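Local coordinates for uncharacterized protein BF1032 (Bacteroides fragilis, PDB 3NRH) that is of unknown function but belongs to the DUF5063 family, folding into a predominantly alpha-helical chain that assembles in two copies, at residues 26-31 against 122-127; 51-56 against 147-152; 110-115 against 162-167; 116-121 against 154-159. All coordinates share one frame; numbering follows the deposited sequence.

Interaction 1: 26-31 against 122-127; sequences FLERAE and DIKDFI
Glu28 and Lys124 reach toward each other from two helices whose backbones stay well apart, with CA atoms 10.3 Å from one another even at this nearest pair. Their side chains cross at about a right angle and meet through the charged groups. Lys124 NZ donates to Glu28 OE2 at 3.0 Å, a hydrogen bond that forms part of a salt bridge. The ammonium arrives on the syn side of OE2, 19° out of the carboxylate plane, and the grip is one-sided, since Glu28 OE1 lies 4.1 Å from Lys124 NZ. The lysine chain also passes close to the acceptor, with its CE 3.4 Å from Glu28 OE2. A bend at chi2 (65°) turns the lysine chain toward the acid, whereas Glu28 runs extended beyond CG. OE2 is held a second time by the hydroxyl of Tyr120, one helical turn before Lys124, while Tyr70 forms a cation-pi contact with the lysine. Two donors on one oxygen would probably favour the ionised carboxylate. Only 68 Å² is buried between the segments. This is a surface salt bridge between packed helices, tying the C-terminal end of helix 11-28 to helix 112-131 in a helical bundle.

Interaction 2: 51-56 against 147-152; sequences LKASML and ENFGLL
Ala53 sets its methyl group over one face of the Phe149 ring, a contact between helix 35-54 and helix 135-169. Ala53 CB stands 3.9 Å from the ring centroid, only 15° off the ring normal, which defines a CH-pi contact. It is displaced a little toward the rim, with Phe149 CE1 its closest ring atom at 3.8 Å. Ser54 approaches obliquely, its OG 3.7 Å from Phe149 CZ, and makes no hydrogen bond across the segments. That hydroxyl instead turns back along its own helix to the carbonyl oxygen of Tyr50. The ring is carried across the interface because Phe149 CG is anti to the backbone N (chi1 169°), and the small Ala53 side chain is consistent with CA atoms of Ala53 and Phe149 lying 7.5 Å apart. In the next shell, Trp153 meets the phenylalanine edge-to-face and Tyr50 lies against it at a steep angle, so aromatic neighbours from both helices probably help fix its tilt. Phe16 of helix 11-28 packs on Ala53. The chemistry is therefore almost wholly apolar: this contact rests mainly on dispersion and CH-pi attraction, and the Ser54 hydroxyl is satisfied by the Tyr50 carbonyl.

Interaction 3: 110-115 against 162-167; sequences KNISED and RALHDV
Ile112 packs against Ala163, Leu164 and Val167, and its two branches share these partners, CD1 touching all three. CB is the fork. One branch, CG2, sits anti to the backbone N and approaches Leu164, coming 4.0 Å from Leu164 CD2. The longer branch starts at CG1, which is anti to the carbonyl carbon (chi1 -63°) and touches the methyl of Ala163, CG1 to CB measuring 3.8 Å. Extended chi2 (172°) then carries the tip onward. There Ile112 CD1 meets Leu164 CD2 at 3.7 Å, Ala163 CB at 3.9 Å and, more loosely, Val167 CG2 at 4.2 Å. Leu164 leaves its helix to one side, but its end swings back toward the isoleucine, and the two side chains cross obliquely. The small Ala163 side chain is consistent with the close backbones, the CA atoms of Ile112 and Ala163 lying 7.2 Å apart. Leu87 of helix 73-87 and Tyr93 of strand 92-94 also pack on Ile112, while Leu164 continues onto Leu46 of helix 35-54. On helix 135-169, the neighbouring His165 bonds to Tyr50 and Gly150 of the second subunit. No hydrogen bond crosses between the two segments. The contact is aliphatic and buried, so the first turn of helix 112-131 probably rests on helix 135-169 through hydrophobic burial and dispersion, without directional polar bonds.

Interaction 4: 116-121 against 154-159; sequences LADIYQ and GQKLVN
The carboxylate of Asp118 is approached by Lys156 and a water on opposite sides of its plane. Lys156 NZ comes from the CB side of the carboxylate, displaced to one face, and reaches OD2 of Asp118 at 3.4 Å, a weak hydrogen bond within a salt bridge. The water is displaced to the other face; it donates to Asp118 OD2 at 3.0 Å and accepts from Lys156 NZ at 2.8 Å, bridging the two groups beside a long direct link. Asp118 OD1 is engaged separately by the hydroxyl of Tyr76. Two amides form another flat pair within helix 135-169: Gln155 NE2 donates to Asn159 OD1 at 3.3 Å, nearly straight at 165°. The acceptor lies in the Gln155 amide plane, but the donor sits 39° out of the Asn159 carbonyl plane.

Across the helices, the methylenes of Lys156 run beside Asp118, with its CD 3.7 Å from Asp118 CB; a bend at chi4 then swings NZ toward the bridging water and leaves it long to Asp118 OD2. Ile119 and Lys156 lie alongside each other, pointing opposite ways. Ile119 CD1 presses on the backbone of the facing helix, a snug 3.5 Å from Leu157 CA, shorter than two carbons normally stand. The helix segments run roughly antiparallel, at 144°, with axes 9.3 Å apart at closest approach. Chemically the interface is split: a close aliphatic contact lies on the buried side, and a water-bridged ion pair spans its partly exposed flank, where the water gives acid and amine a shared hydrogen-bonding partner.

Interactions 1, 3 and 4 follow helix 112-131, with interaction 3 at its start, interaction 4 next and interaction 1 farther on. Helix 135-169 serves interactions 2, 4 and 3 in that order, consistent with its antiparallel course; in sequence both segments of interaction 4 fall between those of interaction 3, about 10 Å away between centres. Interaction 4 lies about 11 Å from both 1 and 2, and Leu27 packing on Leu116 joins it to interaction 1. A probable hydrogen bond from Asn148 ND2 to Asp122 OD1 connects interactions 1 and 2, centres about 17 Å apart. With helices 11-28 and 35-54, four helices form one bundle, interactions 2, 3 and 4 also bordering the second subunit.

Interaction 1: 26-31 against 122-127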
loop_
_atom_site.group_PDB
_atom_site.type_symbol
_atom_site.label_atom_id
_atom_site.label_comp_id
_atom_site.label_asym_id
_atom_site.label_seq_id
_atom_site.Cartn_x
_atom_site.Cartn_y
_atom_site.Cartn_z
ATOM N N PHE A 26 10.059 12.898 -5.961
ATOM C CA PHE A 26 8.682 13.281 -6.248
ATOM C C PHE A 26 8.206 14.402 -5.326
ATOM O O PHE A 26 7.653 15.399 -5.786
ATOM C CB PHE A 26 7.748 12.080 -6.089
ATOM C CG PHE A 26 6.316 12.386 -6.424
ATOM C CD1 PHE A 26 5.940 12.643 -7.737
ATOM C CD2 PHE A 26 5.350 12.453 -5.424
ATOM C CE1 PHE A 26 4.620 12.963 -8.053
ATOM C CE2 PHE A 26 4.026 12.774 -5.731
ATOM C CZ PHE A 26 3.664 13.029 -7.044
ATOM N N LEU A 27 8.412 14.233 -4.024
ATOM C CA LEU A 27 7.989 15.243 -3.062
ATOM C C LEU A 27 8.767 16.540 -3.239
ATOM O O LEU A 27 8.221 17.629 -3.072
ATOM C CB LEU A 27 8.170 14.735 -1.632
ATOM C CG LEU A 27 7.348 13.513 -1.225
ATOM C CD1 LEU A 27 7.546 13.265 0.271
ATOM C CD2 LEU A 27 5.871 13.739 -1.550
ATOM N N GLU A 28 10.044 16.419 -3.586
ATOM C CA GLU A 28 10.886 17.592 -3.782
ATOM C C GLU A 28 10.466 18.419 -4.999
ATOM O O GLU A 28 10.754 19.610 -5.075
ATOM C CB GLU A 28 12.348 17.158 -3.916
ATOM C CG GLU A 28 12.961 16.684 -2.596
ATOM C CD GLU A 28 14.202 15.831 -2.788
ATOM O OE1 GLU A 28 14.623 15.622 -3.948
ATOM O OE2 GLU A 28 14.760 15.362 -1.771
ATOM N N ARG A 29 9.780 17.785 -5.944
ATOM C CA ARG A 29 9.330 18.466 -7.154
ATOM C C ARG A 29 7.840 18.811 -7.093
ATOM O O ARG A 29 7.227 19.119 -8.114
ATOM C CB ARG A 29 9.609 17.576 -8.369
ATOM C CG ARG A 29 11.089 17.250 -8.572
ATOM C CD ARG A 29 11.272 16.091 -9.532
ATOM N NE ARG A 29 10.573 16.324 -10.793
ATOM C CZ ARG A 29 10.438 15.414 -11.752
ATOM N NH1 ARG A 29 10.957 14.204 -11.595
ATOM N NH2 ARG A 29 9.781 15.711 -12.865
ATOM N N ALA A 30 7.276 18.777 -5.890
ATOM C CA ALA A 30 5.855 19.052 -5.671
ATOM C C ALA A 30 5.324 20.366 -6.244
ATOM O O ALA A 30 4.218 20.401 -6.786
ATOM C CB ALA A 30 5.541 18.980 -4.178
ATOM N N GLU A 31 6.088 21.448 -6.120
ATOM C CA GLU A 31 5.636 22.737 -6.643
ATOM C C GLU A 31 5.512 22.731 -8.164
ATOM O O GLU A 31 5.081 23.716 -8.759
ATOM C CB GLU A 31 6.596 23.858 -6.239
ATOM C CG GLU A 31 6.728 24.094 -4.748
ATOM C CD GLU A 31 7.452 25.392 -4.438
ATOM O OE1 GLU A 31 6.866 26.470 -4.677
ATOM O OE2 GLU A 31 8.607 25.337 -3.965
ATOM N N ASP A 122 12.923 10.428 7.320
ATOM C CA ASP A 122 13.628 9.155 7.460
ATOM C C ASP A 122 14.189 8.634 6.142
ATOM O O ASP A 122 15.329 8.177 6.089
ATOM C CB ASP A 122 12.721 8.095 8.081
ATOM C CG ASP A 122 12.965 7.927 9.573
ATOM O OD1 ASP A 122 14.118 7.625 9.964
ATOM O OD2 ASP A 122 12.009 8.096 10.353
ATOM N N ILE A 123 13.402 8.711 5.077
ATOM C CA ILE A 123 13.861 8.207 3.781
ATOM C C ILE A 123 15.004 9.038 3.193
ATOM O O ILE A 123 16.003 8.488 2.729
ATOM C CB ILE A 123 12.704 8.155 2.761
ATOM C CG1 ILE A 123 11.527 7.367 3.349
ATOM C CG2 ILE A 123 13.178 7.490 1.462
ATOM C CD1 ILE A 123 11.874 5.942 3.740
ATOM N N LYS A 124 14.859 10.362 3.219
ATOM C CA LYS A 124 15.884 11.253 2.671
ATOM C C LYS A 124 17.222 11.135 3.403
ATOM O O LYS A 124 18.284 11.132 2.774
ATOM C CB LYS A 124 15.401 12.705 2.723
ATOM C CG LYS A 124 16.381 13.727 2.139
ATOM C CD LYS A 124 16.598 13.525 0.644
ATOM C CE LYS A 124 17.490 14.621 0.061
ATOM N NZ LYS A 124 17.622 14.506 -1.425
ATOM N N ASP A 125 17.180 11.046 4.729
ATOM C CA ASP A 125 18.417 10.924 5.499
ATOM C C ASP A 125 19.154 9.654 5.096
ATOM O O ASP A 125 20.384 9.640 4.981
ATOM C CB ASP A 125 18.130 10.899 7.005
ATOM C CG ASP A 125 17.858 12.282 7.574
ATOM O OD1 ASP A 125 18.084 13.282 6.860
ATOM O OD2 ASP A 125 17.427 12.370 8.745
ATOM N N PHE A 126 18.389 8.591 4.869
ATOM C CA PHE A 126 18.957 7.315 4.471
ATOM C C PHE A 126 19.623 7.338 3.085
ATOM O O PHE A 126 20.793 6.982 2.953
ATOM C CB PHE A 126 17.875 6.232 4.487
ATOM C CG PHE A 126 18.259 4.990 3.738
ATOM C CD1 PHE A 126 19.356 4.231 4.137
ATOM C CD2 PHE A 126 17.554 4.604 2.603
ATOM C CE1 PHE A 126 19.746 3.103 3.410
ATOM C CE2 PHE A 126 17.934 3.479 1.870
ATOM C CZ PHE A 126 19.034 2.729 2.276
ATOM N N ILE A 127 18.890 7.752 2.055
ATOM C CA ILE A 127 19.463 7.745 0.710
ATOM C C ILE A 127 20.609 8.727 0.503
ATOM O O ILE A 127 21.498 8.479 -0.318
ATOM C CB ILE A 127 18.396 7.973 -0.382
ATOM C CG1 ILE A 127 17.725 9.333 -0.203
ATOM C CG2 ILE A 127 17.384 6.827 -0.349
ATOM C CD1 ILE A 127 16.756 9.680 -1.324
#

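Interaction 2: 51-56 against 147-152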
loop_
_atom_site.group_PDB
_atom_site.type_symbol
_atom_site.label_atom_id
_atom_site.label_comp_id
_atom_site.label_asym_id
_atom_site.label_seq_id
_atom_site.Cartn_x
_atom_site.Cartn_y
_atom_site.Cartn_z
ATOM N N LEU A 51 6.101 -1.869 0.344
ATOM C CA LEU A 51 6.463 -3.224 -0.046
ATOM C C LEU A 51 7.972 -3.448 -0.014
ATOM O O LEU A 51 8.448 -4.429 0.551
ATOM C CB LEU A 51 5.922 -3.518 -1.444
ATOM C CG LEU A 51 6.282 -4.867 -2.066
ATOM C CD1 LEU A 51 5.827 -6.002 -1.171
ATOM C CD2 LEU A 51 5.624 -4.968 -3.445
ATOM N N LYS A 52 8.729 -2.542 -0.622
ATOM C CA LYS A 52 10.183 -2.683 -0.640
ATOM C C LYS A 52 10.789 -2.599 0.762
ATOM O O LYS A 52 11.758 -3.294 1.069
ATOM C CB LYS A 52 10.800 -1.629 -1.570
ATOM C CG LYS A 52 10.430 -1.820 -3.035
ATOM C CD LYS A 52 10.786 -3.230 -3.514
ATOM C CE LYS A 52 10.224 -3.531 -4.894
ATOM N NZ LYS A 52 10.428 -4.963 -5.270
ATOM N N ALA A 53 10.218 -1.758 1.620
ATOM C CA ALA A 53 10.721 -1.643 2.983
ATOM C C ALA A 53 10.458 -2.955 3.723
ATOM O O ALA A 53 11.302 -3.436 4.481
ATOM C CB ALA A 53 10.033 -0.492 3.701
ATOM N N SER A 54 9.284 -3.535 3.484
ATOM C CA SER A 54 8.892 -4.786 4.125
ATOM C C SER A 54 9.752 -5.962 3.682
ATOM O O SER A 54 9.849 -6.961 4.389
ATOM C CB SER A 54 7.425 -5.105 3.810
ATOM O OG SER A 54 6.566 -4.072 4.260
HETATM N N MSE A 55 10.372 -5.840 2.512
HETATM C CA MSE A 55 11.205 -6.912 1.972
HETATM C C MSE A 55 12.689 -6.788 2.276
HETATM O O MSE A 55 13.489 -7.627 1.850
HETATM C CB MSE A 55 11.003 -7.004 0.461
HETATM C CG MSE A 55 9.595 -7.426 0.082
HETATM SE SE MSE A 55 9.325 -7.462 -1.827
HETATM C CE MSE A 55 10.218 -9.133 -2.228
ATOM N N LEU A 56 13.059 -5.748 3.014
ATOM C CA LEU A 56 14.455 -5.530 3.368
ATOM C C LEU A 56 14.989 -6.649 4.246
ATOM O O LEU A 56 14.238 -7.278 4.990
ATOM C CB LEU A 56 14.611 -4.197 4.099
ATOM C CG LEU A 56 14.458 -2.949 3.224
ATOM C CD1 LEU A 56 14.507 -1.698 4.085
ATOM C CD2 LEU A 56 15.567 -2.927 2.183
ATOM N N GLU A 147 14.678 0.208 11.187
ATOM C CA GLU A 147 14.156 0.172 12.550
ATOM C C GLU A 147 13.021 1.180 12.709
ATOM O O GLU A 147 11.998 0.884 13.332
ATOM C CB GLU A 147 15.267 0.483 13.554
ATOM C CG GLU A 147 14.803 0.563 15.004
ATOM C CD GLU A 147 14.041 -0.672 15.447
ATOM O OE1 GLU A 147 14.460 -1.793 15.089
ATOM O OE2 GLU A 147 13.028 -0.524 16.165
ATOM N N ASN A 148 13.199 2.368 12.140
ATOM C CA ASN A 148 12.175 3.396 12.236
ATOM C C ASN A 148 10.950 3.107 11.370
ATOM O O ASN A 148 9.888 3.704 11.566
ATOM C CB ASN A 148 12.771 4.767 11.911
ATOM C CG ASN A 148 13.737 5.237 12.983
ATOM O OD1 ASN A 148 13.723 4.726 14.105
ATOM N ND2 ASN A 148 14.570 6.213 12.653
ATOM N N PHE A 149 11.091 2.187 10.421
ATOM C CA PHE A 149 9.960 1.807 9.580
ATOM C C PHE A 149 8.904 1.198 10.503
ATOM O O PHE A 149 7.729 1.557 10.451
ATOM C CB PHE A 149 10.393 0.764 8.541
ATOM C CG PHE A 149 9.245 0.118 7.808
ATOM C CD1 PHE A 149 8.427 0.864 6.963
ATOM C CD2 PHE A 149 8.992 -1.244 7.954
ATOM C CE1 PHE A 149 7.373 0.262 6.273
ATOM C CE2 PHE A 149 7.940 -1.857 7.268
ATOM C CZ PHE A 149 7.129 -1.101 6.426
ATOM N N GLY A 150 9.341 0.280 11.363
ATOM C CA GLY A 150 8.423 -0.372 12.281
ATOM C C GLY A 150 8.027 0.498 13.456
ATOM O O GLY A 150 6.902 0.406 13.956
ATOM N N LEU A 151 8.949 1.347 13.896
ATOM C CA LEU A 151 8.690 2.228 15.024
ATOM C C LEU A 151 7.758 3.381 14.688
ATOM O O LEU A 151 6.985 3.815 15.538
ATOM C CB LEU A 151 9.994 2.810 15.570
ATOM C CG LEU A 151 11.009 1.880 16.233
ATOM C CD1 LEU A 151 12.194 2.712 16.701
ATOM C CD2 LEU A 151 10.371 1.149 17.410
ATOM N N LEU A 152 7.814 3.888 13.459
ATOM C CA LEU A 152 6.957 5.022 13.148
ATOM C C LEU A 152 6.593 5.332 11.701
ATOM O O LEU A 152 5.414 5.531 11.407
ATOM C CB LEU A 152 7.554 6.281 13.785
ATOM C CG LEU A 152 6.665 7.527 13.830
ATOM C CD1 LEU A 152 5.408 7.231 14.640
ATOM C CD2 LEU A 152 7.437 8.687 14.453
#

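Interaction 3: 110-115 against 162-167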
loop_
_atom_site.group_PDB
_atom_site.type_symbol
_atom_site.label_atom_id
_atom_site.label_comp_id
_atom_site.label_asym_id
_atom_site.label_seq_id
_atom_site.Cartn_x
_atom_site.Cartn_y
_atom_site.Cartn_z
ATOM N N LYS A 110 -5.313 15.144 11.667
ATOM C CA LYS A 110 -3.980 14.956 11.110
ATOM C C LYS A 110 -3.875 15.669 9.770
ATOM O O LYS A 110 -4.883 16.068 9.185
ATOM C CB LYS A 110 -3.699 13.463 10.911
ATOM C CG LYS A 110 -3.429 12.683 12.190
ATOM C CD LYS A 110 -2.074 13.051 12.777
ATOM C CE LYS A 110 -1.723 12.177 13.971
ATOM N NZ LYS A 110 -0.375 12.509 14.520
ATOM N N ASN A 111 -2.647 15.830 9.292
ATOM C CA ASN A 111 -2.403 16.476 8.012
ATOM C C ASN A 111 -1.514 15.585 7.158
ATOM O O ASN A 111 -0.463 15.126 7.604
ATOM C CB ASN A 111 -1.725 17.834 8.215
ATOM C CG ASN A 111 -2.658 18.866 8.812
ATOM O OD1 ASN A 111 -3.642 19.265 8.188
ATOM N ND2 ASN A 111 -2.359 19.298 10.028
ATOM N N ILE A 112 -1.951 15.333 5.931
ATOM C CA ILE A 112 -1.179 14.508 5.010
ATOM C C ILE A 112 0.214 15.113 4.817
ATOM O O ILE A 112 1.216 14.400 4.806
ATOM C CB ILE A 112 -1.880 14.412 3.638
ATOM C CG1 ILE A 112 -3.238 13.716 3.793
ATOM C CG2 ILE A 112 -0.994 13.659 2.653
ATOM C CD1 ILE A 112 -4.095 13.734 2.524
ATOM N N SER A 113 0.277 16.433 4.676
ATOM C CA SER A 113 1.556 17.103 4.471
ATOM C C SER A 113 2.569 16.797 5.574
ATOM O O SER A 113 3.750 16.597 5.293
ATOM C CB SER A 113 1.344 18.617 4.359
ATOM O OG SER A 113 0.735 19.129 5.529
ATOM N N GLU A 114 2.113 16.749 6.824
ATOM C CA GLU A 114 3.011 16.464 7.932
ATOM C C GLU A 114 3.461 15.012 7.897
ATOM O O GLU A 114 4.629 14.720 8.146
ATOM C CB GLU A 114 2.336 16.771 9.272
ATOM C CG GLU A 114 3.314 16.828 10.430
ATOM C CD GLU A 114 2.650 17.193 11.743
ATOM O OE1 GLU A 114 1.819 18.124 11.750
ATOM O OE2 GLU A 114 2.972 16.556 12.768
ATOM N N ASP A 115 2.535 14.103 7.595
ATOM C CA ASP A 115 2.867 12.683 7.502
ATOM C C ASP A 115 3.935 12.468 6.433
ATOM O O ASP A 115 4.935 11.780 6.664
ATOM C CB ASP A 115 1.644 11.841 7.116
ATOM C CG ASP A 115 0.632 11.714 8.237
ATOM O OD1 ASP A 115 1.025 11.337 9.360
ATOM O OD2 ASP A 115 -0.565 11.975 7.987
ATOM N N ARG A 162 -4.376 5.866 3.229
ATOM C CA ARG A 162 -5.814 5.830 3.468
ATOM C C ARG A 162 -6.395 7.216 3.223
ATOM O O ARG A 162 -7.418 7.365 2.553
ATOM C CB ARG A 162 -6.122 5.414 4.910
ATOM C CG ARG A 162 -7.608 5.145 5.143
ATOM C CD ARG A 162 -8.070 5.461 6.565
ATOM N NE ARG A 162 -7.213 4.885 7.597
ATOM C CZ ARG A 162 -6.182 5.518 8.152
ATOM N NH1 ARG A 162 -5.874 6.757 7.778
ATOM N NH2 ARG A 162 -5.459 4.913 9.084
ATOM N N ALA A 163 -5.737 8.227 3.776
ATOM C CA ALA A 163 -6.191 9.601 3.612
ATOM C C ALA A 163 -6.224 9.984 2.135
ATOM O O ALA A 163 -7.239 10.478 1.642
ATOM C CB ALA A 163 -5.279 10.546 4.379
ATOM N N LEU A 164 -5.117 9.751 1.432
ATOM C CA LEU A 164 -5.024 10.071 0.006
ATOM C C LEU A 164 -6.011 9.274 -0.835
ATOM O O LEU A 164 -6.530 9.779 -1.831
ATOM C CB LEU A 164 -3.598 9.829 -0.502
ATOM C CG LEU A 164 -2.556 10.842 -0.010
ATOM C CD1 LEU A 164 -1.167 10.400 -0.416
ATOM C CD2 LEU A 164 -2.873 12.215 -0.585
ATOM N N HIS A 165 -6.269 8.026 -0.449
ATOM C CA HIS A 165 -7.224 7.209 -1.193
ATOM C C HIS A 165 -8.579 7.913 -1.117
ATOM O O HIS A 165 -9.270 8.047 -2.124
ATOM C CB HIS A 165 -7.341 5.804 -0.588
ATOM C CG HIS A 165 -8.230 4.879 -1.369
ATOM N ND1 HIS A 165 -7.788 4.166 -2.464
ATOM C CD2 HIS A 165 -9.537 4.555 -1.214
ATOM C CE1 HIS A 165 -8.782 3.439 -2.946
ATOM N NE2 HIS A 165 -9.854 3.657 -2.205
ATOM N N ASP A 166 -8.944 8.375 0.079
ATOM C CA ASP A 166 -10.217 9.067 0.273
ATOM C C ASP A 166 -10.273 10.379 -0.510
ATOM O O ASP A 166 -11.326 10.762 -1.013
ATOM C CB ASP A 166 -10.465 9.358 1.756
ATOM C CG ASP A 166 -10.521 8.102 2.597
ATOM O OD1 ASP A 166 -11.178 7.129 2.174
ATOM O OD2 ASP A 166 -9.915 8.091 3.689
ATOM N N VAL A 167 -9.145 11.077 -0.600
ATOM C CA VAL A 167 -9.112 12.328 -1.347
ATOM C C VAL A 167 -9.469 12.072 -2.812
ATOM O O VAL A 167 -10.226 12.825 -3.418
ATOM C CB VAL A 167 -7.718 12.987 -1.276
ATOM C CG1 VAL A 167 -7.609 14.103 -2.314
ATOM C CG2 VAL A 167 -7.480 13.535 0.124
#

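Interaction 4: 116-121 against 154-159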
loop_
_atom_site.group_PDB
_atom_site.type_symbol
_atom_site.label_atom_id
_atom_site.label_comp_id
_atom_site.label_asym_id
_atom_site.label_seq_id
_atom_site.Cartn_x
_atom_site.Cartn_y
_atom_site.Cartn_z
ATOM N N LEU A 116 3.712 13.045 5.254
ATOM C CA LEU A 116 4.660 12.895 4.158
ATOM C C LEU A 116 6.023 13.485 4.494
ATOM O O LEU A 116 7.051 12.877 4.204
ATOM C CB LEU A 116 4.106 13.528 2.876
ATOM C CG LEU A 116 2.874 12.825 2.299
ATOM C CD1 LEU A 116 2.344 13.607 1.097
ATOM C CD2 LEU A 116 3.238 11.401 1.897
ATOM N N ALA A 117 6.037 14.664 5.114
ATOM C CA ALA A 117 7.301 15.291 5.484
ATOM C C ALA A 117 8.025 14.427 6.521
ATOM O O ALA A 117 9.250 14.302 6.485
ATOM C CB ALA A 117 7.052 16.701 6.030
ATOM N N ASP A 118 7.268 13.823 7.437
ATOM C CA ASP A 118 7.866 12.958 8.454
ATOM C C ASP A 118 8.509 11.728 7.816
ATOM O O ASP A 118 9.625 11.353 8.169
ATOM C CB ASP A 118 6.817 12.498 9.477
ATOM C CG ASP A 118 6.441 13.586 10.462
ATOM O OD1 ASP A 118 7.116 14.637 10.491
ATOM O OD2 ASP A 118 5.468 13.385 11.221
ATOM N N ILE A 119 7.801 11.095 6.882
ATOM C CA ILE A 119 8.330 9.910 6.205
ATOM C C ILE A 119 9.580 10.329 5.429
ATOM O O ILE A 119 10.606 9.646 5.459
ATOM C CB ILE A 119 7.277 9.318 5.239
ATOM C CG1 ILE A 119 6.056 8.850 6.041
ATOM C CG2 ILE A 119 7.873 8.166 4.436
ATOM C CD1 ILE A 119 4.872 8.459 5.169
ATOM N N TYR A 120 9.484 11.470 4.756
ATOM C CA TYR A 120 10.589 12.023 3.975
ATOM C C TYR A 120 11.843 12.185 4.838
ATOM O O TYR A 120 12.953 11.892 4.393
ATOM C CB TYR A 120 10.175 13.382 3.393
ATOM C CG TYR A 120 11.267 14.122 2.647
ATOM C CD1 TYR A 120 11.504 13.884 1.290
ATOM C CD2 TYR A 120 12.052 15.072 3.296
ATOM C CE1 TYR A 120 12.505 14.581 0.599
ATOM C CE2 TYR A 120 13.051 15.773 2.617
ATOM C CZ TYR A 120 13.273 15.523 1.271
ATOM O OH TYR A 120 14.275 16.205 0.609
ATOM N N GLN A 121 11.677 12.655 6.072
ATOM C CA GLN A 121 12.829 12.834 6.943
ATOM C C GLN A 121 13.614 11.534 7.082
ATOM O O GLN A 121 14.839 11.529 6.980
ATOM C CB GLN A 121 12.397 13.328 8.323
ATOM C CG GLN A 121 13.559 13.777 9.201
ATOM C CD GLN A 121 13.098 14.310 10.542
ATOM O OE1 GLN A 121 12.142 15.081 10.619
ATOM N NE2 GLN A 121 13.785 13.912 11.608
ATOM N N GLY A 154 6.423 3.511 8.925
ATOM C CA GLY A 154 5.520 2.573 8.282
ATOM C C GLY A 154 4.054 2.879 8.553
ATOM O O GLY A 154 3.227 2.831 7.641
ATOM N N GLN A 155 3.725 3.194 9.804
ATOM C CA GLN A 155 2.342 3.498 10.158
ATOM C C GLN A 155 1.902 4.811 9.514
ATOM O O GLN A 155 0.772 4.928 9.046
ATOM C CB GLN A 155 2.179 3.579 11.678
ATOM C CG GLN A 155 0.721 3.642 12.145
ATOM C CD GLN A 155 -0.035 2.348 11.890
ATOM O OE1 GLN A 155 0.381 1.276 12.336
ATOM N NE2 GLN A 155 -1.154 2.443 11.175
ATOM N N LYS A 156 2.793 5.795 9.484
ATOM C CA LYS A 156 2.462 7.077 8.873
ATOM C C LYS A 156 2.173 6.887 7.386
ATOM O O LYS A 156 1.291 7.538 6.831
ATOM C CB LYS A 156 3.606 8.073 9.059
ATOM C CG LYS A 156 3.794 8.524 10.500
ATOM C CD LYS A 156 4.962 9.482 10.631
ATOM C CE LYS A 156 5.163 9.929 12.077
ATOM N NZ LYS A 156 3.979 10.645 12.619
ATOM N N LEU A 157 2.910 5.979 6.751
ATOM C CA LEU A 157 2.730 5.700 5.334
ATOM C C LEU A 157 1.339 5.115 5.064
ATOM O O LEU A 157 0.621 5.589 4.183
ATOM C CB LEU A 157 3.828 4.731 4.844
ATOM C CG LEU A 157 3.859 4.412 3.340
ATOM C CD1 LEU A 157 5.206 3.822 2.964
ATOM C CD2 LEU A 157 2.742 3.440 2.980
ATOM N N VAL A 158 0.947 4.091 5.821
ATOM C CA VAL A 158 -0.367 3.491 5.605
ATOM C C VAL A 158 -1.506 4.459 5.942
ATOM O O VAL A 158 -2.538 4.469 5.265
ATOM C CB VAL A 158 -0.534 2.177 6.403
ATOM C CG1 VAL A 158 0.420 1.122 5.858
ATOM C CG2 VAL A 158 -0.270 2.411 7.872
ATOM N N ASN A 159 -1.319 5.279 6.973
ATOM C CA ASN A 159 -2.342 6.257 7.350
ATOM C C ASN A 159 -2.510 7.269 6.222
ATOM O O ASN A 159 -3.629 7.650 5.873
ATOM C CB ASN A 159 -1.955 7.010 8.629
ATOM C CG ASN A 159 -1.999 6.136 9.867
ATOM O OD1 ASN A 159 -2.629 5.080 9.877
ATOM N ND2 ASN A 159 -1.339 6.586 10.928
HETATM O O HOH W 1 2.583 12.617 11.255
#